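Local coordinates for protein translation elongation factor 1A (Methanosarcina mazei, PDB 3WND) that is a SelB/EF-Tu/aIF2 gamma-like translation factor that in its GTP-bound form binds cysteinyl-tRNA(Cys) and probably acts in translation elongation, at residues Ser32-Leu37 / Ser69-Leu74. Numbering follows the deposited sequence. Where two conformers were deposited one is given.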
loop_
_atom_site.group_PDB
_atom_site.type_symbol
_atom_site.label_atom_id
_atom_site.label_comp_id
_atom_site.label_asym_id
_atom_site.label_seq_id
_atom_site.Cartn_x
_atom_site.Cartn_y
_atom_site.Cartn_z
ATOM N N SER A 32 -0.227 -5.895 -18.348
ATOM C CA SER A 32 -1.548 -6.185 -17.844
ATOM C C SER A 32 -2.529 -5.041 -17.966
ATOM O O SER A 32 -3.625 -5.153 -17.472
ATOM C CB SER A 32 -1.449 -6.649 -16.373
ATOM O OG SER A 32 -0.973 -5.519 -15.640
ATOM N N GLY A 33 -2.154 -3.952 -18.675
ATOM C CA GLY A 33 -3.043 -2.783 -18.783
ATOM C C GLY A 33 -3.178 -1.937 -17.541
ATOM O O GLY A 33 -4.058 -1.102 -17.467
ATOM N N ARG A 34 -2.278 -2.117 -16.576
ATOM C CA ARG A 34 -2.325 -1.375 -15.265
ATOM C C ARG A 34 -2.243 0.129 -15.485
ATOM O O ARG A 34 -3.085 0.858 -14.998
ATOM C CB ARG A 34 -1.091 -1.709 -14.467
ATOM C CG ARG A 34 -1.019 -3.081 -13.885
ATOM C CD ARG A 34 0.212 -3.066 -12.983
ATOM N NE ARG A 34 1.314 -3.459 -13.803
ATOM C CZ ARG A 34 2.607 -3.329 -13.546
ATOM N NH1 ARG A 34 3.094 -2.726 -12.440
ATOM N NH2 ARG A 34 3.459 -3.813 -14.427
ATOM N N THR A 35 -1.189 0.602 -16.155
ATOM C CA THR A 35 -1.056 2.051 -16.333
ATOM C C THR A 35 -2.166 2.636 -17.166
ATOM O O THR A 35 -2.713 3.672 -16.776
ATOM C CB THR A 35 0.326 2.378 -16.966
ATOM O OG1 THR A 35 1.345 1.959 -16.046
ATOM C CG2 THR A 35 0.416 3.881 -17.256
ATOM N N SER A 36 -2.659 1.907 -18.208
ATOM C CA SER A 36 -3.736 2.480 -18.968
ATOM C C SER A 36 -4.984 2.558 -18.162
ATOM O O SER A 36 -5.763 3.480 -18.320
ATOM C CB SER A 36 -3.978 1.571 -20.190
ATOM O OG SER A 36 -2.853 1.702 -21.035
ATOM N N LEU A 37 -5.160 1.598 -17.246
ATOM C CA LEU A 37 -6.414 1.650 -16.433
ATOM C C LEU A 37 -6.315 2.874 -15.456
ATOM O O LEU A 37 -7.297 3.651 -15.331
ATOM C CB LEU A 37 -6.579 0.323 -15.667
ATOM C CG LEU A 37 -7.801 0.265 -14.684
ATOM C CD1 LEU A 37 -9.072 0.556 -15.396
ATOM C CD2 LEU A 37 -7.791 -1.061 -13.884
ATOM N N SER A 69 6.694 0.786 -11.167
ATOM C CA SER A 69 8.041 0.245 -11.064
ATOM C C SER A 69 8.087 -1.188 -10.566
ATOM O O SER A 69 9.121 -1.723 -10.399
ATOM C CB SER A 69 9.058 1.156 -10.275
ATOM O OG SER A 69 8.969 2.446 -10.763
ATOM N N TYR A 70 6.925 -1.795 -10.391
ATOM C CA TYR A 70 6.827 -3.251 -10.148
ATOM C C TYR A 70 6.494 -3.841 -11.527
ATOM O O TYR A 70 5.612 -3.301 -12.225
ATOM C CB TYR A 70 5.705 -3.481 -9.103
ATOM C CG TYR A 70 5.457 -4.943 -8.918
ATOM C CD1 TYR A 70 6.285 -5.713 -8.042
ATOM C CD2 TYR A 70 4.545 -5.601 -9.758
ATOM C CE1 TYR A 70 6.132 -7.081 -7.965
ATOM C CE2 TYR A 70 4.408 -7.014 -9.698
ATOM C CZ TYR A 70 5.158 -7.723 -8.785
ATOM O OH TYR A 70 5.060 -9.071 -8.704
ATOM N N PRO A 71 7.104 -4.995 -11.896
ATOM C CA PRO A 71 7.814 -5.907 -11.016
ATOM C C PRO A 71 9.314 -5.666 -10.822
ATOM O O PRO A 71 9.970 -6.425 -10.116
ATOM C CB PRO A 71 7.556 -7.255 -11.680
ATOM C CG PRO A 71 7.486 -6.980 -13.084
ATOM C CD PRO A 71 6.730 -5.692 -13.153
ATOM N N LYS A 72 9.870 -4.624 -11.441
ATOM C CA LYS A 72 11.324 -4.374 -11.244
ATOM C C LYS A 72 11.681 -4.246 -9.771
ATOM O O LYS A 72 12.647 -4.881 -9.322
ATOM C CB LYS A 72 11.744 -3.104 -11.981
ATOM C CG LYS A 72 13.214 -2.691 -11.772
ATOM C CD LYS A 72 13.462 -1.299 -12.393
ATOM C CE LYS A 72 13.304 -0.114 -11.408
ATOM N NZ LYS A 72 12.527 1.074 -11.899
ATOM N N THR A 73 10.939 -3.432 -9.021
ATOM C CA THR A 73 11.197 -3.292 -7.585
ATOM C C THR A 73 9.923 -3.718 -6.786
ATOM O O THR A 73 8.762 -3.497 -7.206
ATOM C CB THR A 73 11.522 -1.850 -7.128
ATOM O OG1 THR A 73 10.316 -1.023 -7.191
ATOM C CG2 THR A 73 12.604 -1.258 -7.946
ATOM N N LEU A 74 10.165 -4.245 -5.594
ATOM C CA LEU A 74 9.090 -4.445 -4.616
ATOM C C LEU A 74 8.619 -3.216 -3.945
ATOM O O LEU A 74 7.438 -3.083 -3.612
ATOM C CB LEU A 74 9.541 -5.451 -3.543
ATOM C CG LEU A 74 9.915 -6.844 -4.112
ATOM C CD1 LEU A 74 10.280 -7.810 -2.975
ATOM C CD2 LEU A 74 8.916 -7.483 -5.072
#
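R34 brings the edge of its guanidinium up against the carbonyl oxygen of Y70, meeting it with both terminal nitrogens. NH1 of R34 lies 2.6 Å from O of Y70, with an N-H...O angle of 153°; NH2 of R34 adds a weak second bond to the same O of Y70 at 3.1 Å. The fork is lopsided: the first bond is short and straighter, the second weak. The oxygen lies 13° out of the guanidinium plane, while NH1 is tilted 30° from the carbonyl plane. A bend at chi3 turns the otherwise extended arginine chain so that its end faces the loop. R34 was modelled in two conformations, and the fork belongs to the one described, so it may hold only part of the time.

Beyond the bonds the contact is thin: CD of P71 comes obliquely to within 4.0 Å of NH2 of R34, and the Y70 ring turns its edge to NH1. The peptide before P71 is cis, and CB of P71 lies 3.6 Å above the centre of the Y70 ring. Y70 OH bonds to E102 of helix 98-109.

Thus R34, in the first turn of helix 34-39 and a GDP-binding residue, though no nucleotide is bound here, joins that helix start to the loop after strand 61-66: the carbonyl of the buried Y70 takes one good N-H bond and one weak one, probably with some charge assistance.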